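Local coordinates for protein myosin-I heavy chain (Dictyostelium discoideum, PDB 5EJY) that is an actin-based motor with ATPase activity that takes part in adhesion and in the early steps of phagocytosis, at residues I105-L109 / F131-T135; N122-W126 / S162-A167; V125-I129 / Y149-T153. All coordinates share one frame; numbering follows the deposited sequence.

Overall arrangement
All three contacts belong to the helical MyTH4 domain in the tail of this myosin, and all use helix 119-133. Contact 1 sets its C-terminal end against helix 102-112, contact 2 its N-terminal half against helix 161-180, and contact 3 the middle against helix 143-155. Contacts 2 and 3, centres 6 Å apart, share Trp126; contact 1 joins them through Leu109, which packs on Val125, Leu128 and Ile129. Every touching residue of contact 1 is buried, and an aromatic ring, methyl groups and sulfur carry it. The others are mostly buried: contact 2, with partly exposed Ile123 and Ser162, alone has a bridging water; contact 3 packs partly exposed Tyr149, a leucine and a threonine round the indole's outer end.

Contact 1: I105-L109 / F131-T135; sequences IYCQL and FTCST
Tyr106 lays one face of its ring on Thr132 where helix 102-112 packs against the C-terminal end of helix 119-133 inside the helical MyTH4 domain. The evidence is a CH-pi contact: Thr132 CG2 lies 3.9 Å from the ring centroid, 27° off the normal, displaced toward the rim so that its closest ring atom is Tyr106 CZ at 3.5 Å. With OG1 beside the backbone N (chi1 -56°) and CG2 anti to it, Thr132 presents this methyl to the ring while the hydroxyl hydrogen-bonds Leu128 O. Leu109 meets the hydroxyl branch of Thr132 instead, with Leu109 CD1 3.4 Å from Thr132 OG1, and Ile105 CG2 adds a looser methyl contact with Thr132 CG2. Cys133 is placed differently. Its SG sits in the plane of the Tyr106 ring, 5.3 Å from the centroid and 89° off the normal, a sulfur-aromatic contact at the edge. Beyond the two segments, Phe146 meets the same ring edge-to-face, and the tyrosine hydroxyl bonds to Phe136 O. A leucine in place of Tyr106 would probably leave Phe136 O without that donor and Thr132 CG2 without its aromatic face. The phenol oxygen also packs on the backbone, with Tyr106 OH 3.4 Å from Cys133 CA.

Contact 2: N122-W126 / S162-A167; sequences NIRVW and SVKDSA
Trp126 and Val163 form the centre of a packed helix pair in the MyTH4 helical bundle, where segments 122-126 and 162-167 run nearly parallel, at 11° with their axes 9.1 Å apart. The first kind of interaction is CH-pi. Val163 CG1 stands over the five-membered ring of Trp126, 3.5 Å from its centroid and 14° off the normal; the valine holds this methyl anti to its own backbone N (chi1 166°), which aims it at the indole face. Apolar packing follows: at the far end of the indole Trp126 CZ3 is 3.5 Å from Ala167 CB, Ile123 CG1 meets Val163 CG2, and Trp126 CB nears Ser166 CB. Two van der Waals contacts set methyls against polar atoms, Val163 CG2 3.8 Å from Asn122 ND2 and Ile123 CG2 3.4 Å from Ser162 OG. Direct hydrogen bonds between the segments are absent, and the polar link runs through one water. It ties a main-chain acceptor on one helix to two hydroxyls on the other, and Ser166 OG has a further bond to Asn198 ND2. The water donates to Ile123 O at 3.0 Å and is bonded to Ser162 OG at 3.0 Å and Ser166 OG at 2.8 Å.

Contact 3: V125-I129 / Y149-T153; sequences VWELI and YLKTT
Tyr149 O is gripped twice by Thr153, one turn further along the helix: OG1 donates at 2.8 Å and the backbone N at 3.1 Å, from opposite faces of the carbonyl plane. The side-chain bond fixes the threonine's rotation, and the two residues together flank the outer end of the Trp126 indole. Thr153 points back against the tryptophan, with OG1 3.5 Å from Trp126 CZ2 and its CG2 methyl beside the same carbon. Tyr149 carries its ring anti to the backbone N (chi1 -176°), which brings CE2 to 3.7 Å from Trp126 CZ2. The planes of the phenol and the six-membered indole ring differ by only 8°, but with centroids 5.8 Å apart they are slid past each other and barely overlap, so this is not a full stack. Leu150 meets the indole at its edge, in plane, with CD2 3.5 Å from Trp126 CZ3; the same methyl makes a marginal contact with Ile129 CG2. Ile129 CD1 lies over an indole face, the one opposite that taken by Val163. The tyrosine hydroxyl bonds to Ser113 OG in the loop following helix 102-112. The two segments cross at -131° with their axes 13.8 Å apart, a wide spacing spanned by the tryptophan side chain, which thereby lies among helices 119-133, 143-155 and 161-180 of the MyTH4 domain.

Contact 1: I105-L109 / F131-T135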
loop_
_atom_site.group_PDB
_atom_site.type_symbol
_atom_site.label_atom_id
_atom_site.label_comp_id
_atom_site.label_asym_id
_atom_site.label_seq_id
_atom_site.Cartn_x
_atom_site.Cartn_y
_atom_site.Cartn_z
ATOM N N ILE A 105 1.498 27.716 -2.099
ATOM C CA ILE A 105 2.697 26.956 -2.419
ATOM C C ILE A 105 2.960 26.921 -3.918
ATOM O O ILE A 105 4.083 27.189 -4.364
ATOM C CB ILE A 105 2.631 25.510 -1.847
ATOM C CG1 ILE A 105 2.591 25.546 -0.312
ATOM C CG2 ILE A 105 3.805 24.661 -2.355
ATOM C CD1 ILE A 105 1.934 24.304 0.312
ATOM N N TYR A 106 1.946 26.604 -4.713
ATOM C CA TYR A 106 2.179 26.526 -6.151
ATOM C C TYR A 106 2.584 27.883 -6.739
ATOM O O TYR A 106 3.428 27.943 -7.616
ATOM C CB TYR A 106 0.951 25.989 -6.880
ATOM C CG TYR A 106 0.882 24.478 -6.945
ATOM C CD1 TYR A 106 1.589 23.775 -7.909
ATOM C CD2 TYR A 106 0.116 23.753 -6.031
ATOM C CE1 TYR A 106 1.528 22.388 -7.982
ATOM C CE2 TYR A 106 0.044 22.358 -6.100
ATOM C CZ TYR A 106 0.750 21.689 -7.079
ATOM O OH TYR A 106 0.689 20.315 -7.168
ATOM N N CYS A 107 1.986 28.963 -6.246
ATOM C CA CYS A 107 2.308 30.300 -6.746
ATOM C C CYS A 107 3.740 30.667 -6.420
ATOM O O CYS A 107 4.407 31.324 -7.215
ATOM C CB CYS A 107 1.362 31.360 -6.171
ATOM S SG CYS A 107 -0.267 31.347 -6.876
ATOM N N GLN A 108 4.209 30.269 -5.239
ATOM C CA GLN A 108 5.604 30.508 -4.876
ATOM C C GLN A 108 6.561 29.777 -5.807
ATOM O O GLN A 108 7.634 30.296 -6.133
ATOM C CB GLN A 108 5.886 30.101 -3.431
ATOM C CG GLN A 108 5.163 30.950 -2.395
ATOM C CD GLN A 108 5.555 30.585 -0.968
ATOM O OE1 GLN A 108 6.593 29.961 -0.733
ATOM N NE2 GLN A 108 4.726 30.978 -0.011
ATOM N N LEU A 109 6.188 28.570 -6.227
ATOM C CA LEU A 109 7.058 27.788 -7.117
ATOM C C LEU A 109 7.026 28.313 -8.558
ATOM O O LEU A 109 8.047 28.321 -9.255
ATOM C CB LEU A 109 6.685 26.300 -7.079
ATOM C CG LEU A 109 6.724 25.702 -5.670
ATOM C CD1 LEU A 109 6.240 24.248 -5.653
ATOM C CD2 LEU A 109 8.128 25.824 -5.066
ATOM N N PHE A 131 7.910 17.479 -6.604
ATOM C CA PHE A 131 7.560 16.935 -5.278
ATOM C C PHE A 131 6.123 17.316 -4.949
ATOM O O PHE A 131 5.362 16.516 -4.408
ATOM C CB PHE A 131 8.433 17.524 -4.161
ATOM C CG PHE A 131 9.910 17.236 -4.296
ATOM C CD1 PHE A 131 10.363 16.033 -4.812
ATOM C CD2 PHE A 131 10.841 18.174 -3.869
ATOM C CE1 PHE A 131 11.719 15.772 -4.919
ATOM C CE2 PHE A 131 12.210 17.928 -3.985
ATOM C CZ PHE A 131 12.649 16.727 -4.517
ATOM N N THR A 132 5.761 18.559 -5.254
ATOM C CA THR A 132 4.460 19.085 -4.863
ATOM C C THR A 132 3.363 18.428 -5.682
ATOM O O THR A 132 2.357 17.998 -5.133
ATOM C CB THR A 132 4.409 20.639 -5.008
ATOM O OG1 THR A 132 5.476 21.205 -4.246
ATOM C CG2 THR A 132 3.075 21.200 -4.483
ATOM N N CYS A 133 3.568 18.345 -6.997
ATOM C CA CYS A 133 2.620 17.666 -7.873
ATOM C C CYS A 133 2.385 16.204 -7.460
ATOM O O CYS A 133 1.299 15.659 -7.691
ATOM C CB CYS A 133 3.115 17.701 -9.318
ATOM S SG CYS A 133 2.990 19.354 -10.074
ATOM N N SER A 134 3.418 15.582 -6.890
ATOM C CA SER A 134 3.354 14.186 -6.448
ATOM C C SER A 134 2.625 14.017 -5.113
ATOM O O SER A 134 2.446 12.887 -4.643
ATOM C CB SER A 134 4.770 13.613 -6.327
ATOM O OG SER A 134 5.478 13.730 -7.565
ATOM N N THR A 135 2.227 15.133 -4.504
ATOM C CA THR A 135 1.621 15.120 -3.169
ATOM C C THR A 135 0.169 15.630 -3.132
ATOM O O THR A 135 -0.697 15.009 -2.512
ATOM C CB THR A 135 2.496 15.890 -2.135
ATOM O OG1 THR A 135 3.870 15.490 -2.272
ATOM C CG2 THR A 135 2.011 15.602 -0.676
#

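Contact 2: N122-W126 / S162-A167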
loop_
_atom_site.group_PDB
_atom_site.type_symbol
_atom_site.label_atom_id
_atom_site.label_comp_id
_atom_site.label_asym_id
_atom_site.label_seq_id
_atom_site.Cartn_x
_atom_site.Cartn_y
_atom_site.Cartn_z
ATOM N N ASN A 122 16.974 27.007 -11.001
ATOM C CA ASN A 122 15.760 26.691 -11.752
ATOM C C ASN A 122 15.491 25.195 -11.622
ATOM O O ASN A 122 14.351 24.762 -11.456
ATOM C CB ASN A 122 15.919 27.090 -13.227
ATOM C CG ASN A 122 14.594 27.502 -13.889
ATOM O OD1 ASN A 122 13.780 28.208 -13.292
ATOM N ND2 ASN A 122 14.387 27.070 -15.136
ATOM N N ILE A 123 16.561 24.410 -11.680
ATOM C CA ILE A 123 16.463 22.963 -11.534
ATOM C C ILE A 123 15.909 22.560 -10.161
ATOM O O ILE A 123 15.056 21.676 -10.064
ATOM C CB ILE A 123 17.828 22.299 -11.766
ATOM C CG1 ILE A 123 18.186 22.367 -13.254
ATOM C CG2 ILE A 123 17.825 20.858 -11.293
ATOM C CD1 ILE A 123 19.502 21.692 -13.597
ATOM N N ARG A 124 16.400 23.203 -9.107
ATOM C CA ARG A 124 15.887 22.970 -7.757
ATOM C C ARG A 124 14.410 23.324 -7.614
ATOM O O ARG A 124 13.653 22.597 -6.953
ATOM C CB ARG A 124 16.703 23.756 -6.730
ATOM C CG ARG A 124 18.065 23.151 -6.456
ATOM C CD ARG A 124 17.912 21.790 -5.804
ATOM N NE ARG A 124 19.190 21.107 -5.654
ATOM C CZ ARG A 124 20.130 21.478 -4.791
ATOM N NH1 ARG A 124 19.930 22.531 -4.008
ATOM N NH2 ARG A 124 21.271 20.802 -4.713
ATOM N N VAL A 125 13.996 24.443 -8.201
ATOM C CA VAL A 125 12.594 24.837 -8.108
ATOM C C VAL A 125 11.726 23.812 -8.829
ATOM O O VAL A 125 10.654 23.472 -8.354
ATOM C CB VAL A 125 12.294 26.236 -8.700
ATOM C CG1 VAL A 125 10.807 26.569 -8.509
ATOM C CG2 VAL A 125 13.150 27.294 -8.043
ATOM N N TRP A 126 12.196 23.311 -9.969
ATOM C CA TRP A 126 11.405 22.334 -10.718
ATOM C C TRP A 126 11.324 20.964 -10.014
ATOM O O TRP A 126 10.320 20.256 -10.138
ATOM C CB TRP A 126 11.869 22.233 -12.179
ATOM C CG TRP A 126 11.244 23.313 -13.017
ATOM C CD1 TRP A 126 11.801 24.517 -13.379
ATOM C CD2 TRP A 126 9.916 23.313 -13.546
ATOM N NE1 TRP A 126 10.903 25.247 -14.117
ATOM C CE2 TRP A 126 9.738 24.533 -14.235
ATOM C CE3 TRP A 126 8.859 22.394 -13.511
ATOM C CZ2 TRP A 126 8.548 24.853 -14.888
ATOM C CZ3 TRP A 126 7.681 22.712 -14.152
ATOM C CH2 TRP A 126 7.532 23.932 -14.839
ATOM N N SER A 162 16.910 18.722 -17.669
ATOM C CA SER A 162 16.448 18.450 -16.305
ATOM C C SER A 162 15.128 19.139 -15.973
ATOM O O SER A 162 14.209 18.512 -15.437
ATOM C CB SER A 162 17.531 18.820 -15.288
ATOM O OG SER A 162 16.979 18.981 -13.990
ATOM N N VAL A 163 15.025 20.426 -16.295
ATOM C CA VAL A 163 13.775 21.141 -16.118
ATOM C C VAL A 163 12.663 20.543 -16.967
ATOM O O VAL A 163 11.537 20.386 -16.502
ATOM C CB VAL A 163 13.914 22.647 -16.420
ATOM C CG1 VAL A 163 12.547 23.287 -16.555
ATOM C CG2 VAL A 163 14.733 23.322 -15.337
ATOM N N LYS A 164 12.965 20.185 -18.209
ATOM C CA LYS A 164 11.918 19.651 -19.074
ATOM C C LYS A 164 11.445 18.264 -18.614
ATOM O O LYS A 164 10.268 17.941 -18.734
ATOM C CB LYS A 164 12.366 19.579 -20.532
ATOM C CG LYS A 164 11.211 19.311 -21.482
ATOM C CD LYS A 164 11.608 19.515 -22.934
ATOM C CE LYS A 164 11.867 20.985 -23.248
ATOM N NZ LYS A 164 10.619 21.726 -23.574
ATOM N N ASP A 165 12.369 17.453 -18.120
ATOM C CA ASP A 165 12.018 16.121 -17.630
ATOM C C ASP A 165 11.146 16.270 -16.385
ATOM O O ASP A 165 10.154 15.563 -16.224
ATOM C CB ASP A 165 13.267 15.322 -17.263
ATOM C CG ASP A 165 14.023 14.794 -18.483
ATOM O OD1 ASP A 165 13.425 14.662 -19.570
ATOM O OD2 ASP A 165 15.219 14.492 -18.328
ATOM N N SER A 166 11.525 17.196 -15.515
ATOM C CA SER A 166 10.735 17.480 -14.307
ATOM C C SER A 166 9.349 17.999 -14.645
ATOM O O SER A 166 8.362 17.587 -14.044
ATOM C CB SER A 166 11.458 18.472 -13.408
ATOM O OG SER A 166 12.589 17.867 -12.815
ATOM N N ALA A 167 9.264 18.891 -15.629
ATOM C CA ALA A 167 7.975 19.443 -16.014
ATOM C C ALA A 167 7.082 18.377 -16.627
ATOM O O ALA A 167 5.897 18.304 -16.319
ATOM C CB ALA A 167 8.142 20.639 -16.970
HETATM O O HOH W 1 14.604 19.776 -12.291
#

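Contact 3: V125-I129 / Y149-T153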
loop_
_atom_site.group_PDB
_atom_site.type_symbol
_atom_site.label_atom_id
_atom_site.label_comp_id
_atom_site.label_asym_id
_atom_site.label_seq_id
_atom_site.Cartn_x
_atom_site.Cartn_y
_atom_site.Cartn_z
ATOM N N VAL A 125 13.996 24.443 -8.201
ATOM C CA VAL A 125 12.594 24.837 -8.108
ATOM C C VAL A 125 11.726 23.812 -8.829
ATOM O O VAL A 125 10.654 23.472 -8.354
ATOM C CB VAL A 125 12.294 26.236 -8.700
ATOM C CG1 VAL A 125 10.807 26.569 -8.509
ATOM C CG2 VAL A 125 13.150 27.294 -8.043
ATOM N N TRP A 126 12.196 23.311 -9.969
ATOM C CA TRP A 126 11.405 22.334 -10.718
ATOM C C TRP A 126 11.324 20.964 -10.014
ATOM O O TRP A 126 10.320 20.256 -10.138
ATOM C CB TRP A 126 11.869 22.233 -12.179
ATOM C CG TRP A 126 11.244 23.313 -13.017
ATOM C CD1 TRP A 126 11.801 24.517 -13.379
ATOM C CD2 TRP A 126 9.916 23.313 -13.546
ATOM N NE1 TRP A 126 10.903 25.247 -14.117
ATOM C CE2 TRP A 126 9.738 24.533 -14.235
ATOM C CE3 TRP A 126 8.859 22.394 -13.511
ATOM C CZ2 TRP A 126 8.548 24.853 -14.888
ATOM C CZ3 TRP A 126 7.681 22.712 -14.152
ATOM C CH2 TRP A 126 7.532 23.932 -14.839
ATOM N N GLU A 127 12.360 20.619 -9.257
ATOM C CA GLU A 127 12.288 19.472 -8.348
ATOM C C GLU A 127 11.192 19.669 -7.291
ATOM O O GLU A 127 10.438 18.740 -7.001
ATOM C CB GLU A 127 13.628 19.232 -7.663
ATOM C CG GLU A 127 14.719 18.679 -8.605
ATOM C CD GLU A 127 16.105 18.694 -7.981
ATOM O OE1 GLU A 127 16.238 19.187 -6.843
ATOM O OE2 GLU A 127 17.065 18.225 -8.634
ATOM N N LEU A 128 11.134 20.869 -6.706
ATOM C CA LEU A 128 10.073 21.229 -5.767
ATOM C C LEU A 128 8.698 21.148 -6.398
ATOM O O LEU A 128 7.753 20.662 -5.781
ATOM C CB LEU A 128 10.279 22.642 -5.226
ATOM C CG LEU A 128 11.474 22.837 -4.294
ATOM C CD1 LEU A 128 11.625 24.313 -3.901
ATOM C CD2 LEU A 128 11.318 21.954 -3.050
ATOM N N ILE A 129 8.577 21.657 -7.622
ATOM C CA ILE A 129 7.319 21.576 -8.347
ATOM C C ILE A 129 6.891 20.112 -8.474
ATOM O O ILE A 129 5.731 19.759 -8.247
ATOM C CB ILE A 129 7.449 22.265 -9.740
ATOM C CG1 ILE A 129 7.322 23.786 -9.585
ATOM C CG2 ILE A 129 6.382 21.784 -10.693
ATOM C CD1 ILE A 129 7.794 24.590 -10.858
ATOM N N TYR A 149 1.056 26.593 -17.496
ATOM C CA TYR A 149 2.452 26.878 -17.223
ATOM C C TYR A 149 3.336 25.653 -17.489
ATOM O O TYR A 149 4.419 25.774 -18.067
ATOM C CB TYR A 149 2.608 27.364 -15.780
ATOM C CG TYR A 149 4.011 27.783 -15.434
ATOM C CD1 TYR A 149 4.569 28.925 -15.998
ATOM C CD2 TYR A 149 4.774 27.052 -14.543
ATOM C CE1 TYR A 149 5.850 29.323 -15.683
ATOM C CE2 TYR A 149 6.055 27.433 -14.216
ATOM C CZ TYR A 149 6.591 28.579 -14.799
ATOM O OH TYR A 149 7.864 28.979 -14.500
ATOM N N LEU A 150 2.865 24.479 -17.067
ATOM C CA LEU A 150 3.588 23.227 -17.301
ATOM C C LEU A 150 3.744 22.945 -18.801
ATOM O O LEU A 150 4.825 22.648 -19.274
ATOM C CB LEU A 150 2.841 22.049 -16.650
ATOM C CG LEU A 150 2.873 21.957 -15.121
ATOM C CD1 LEU A 150 2.073 20.750 -14.640
ATOM C CD2 LEU A 150 4.309 21.868 -14.649
ATOM N N LYS A 151 2.640 22.995 -19.526
ATOM C CA LYS A 151 2.661 22.613 -20.932
ATOM C C LYS A 151 3.517 23.587 -21.736
ATOM O O LYS A 151 4.303 23.177 -22.598
ATOM C CB LYS A 151 1.240 22.533 -21.489
ATOM C CG LYS A 151 0.363 21.540 -20.764
ATOM C CD LYS A 151 -0.872 21.161 -21.561
ATOM C CE LYS A 151 -0.541 20.131 -22.636
ATOM N NZ LYS A 151 -1.779 19.667 -23.334
ATOM N N THR A 152 3.383 24.875 -21.445
ATOM C CA THR A 152 4.240 25.866 -22.098
ATOM C C THR A 152 5.700 25.526 -21.848
ATOM O O THR A 152 6.543 25.605 -22.749
ATOM C CB THR A 152 3.961 27.292 -21.594
ATOM O OG1 THR A 152 2.620 27.663 -21.935
ATOM C CG2 THR A 152 4.935 28.280 -22.225
ATOM N N THR A 153 6.010 25.139 -20.618
ATOM C CA THR A 153 7.388 24.800 -20.281
ATOM C C THR A 153 7.858 23.566 -21.053
ATOM O O THR A 153 8.994 23.513 -21.534
ATOM C CB THR A 153 7.539 24.538 -18.785
ATOM O OG1 THR A 153 7.218 25.732 -18.058
ATOM C CG2 THR A 153 8.956 24.116 -18.466
#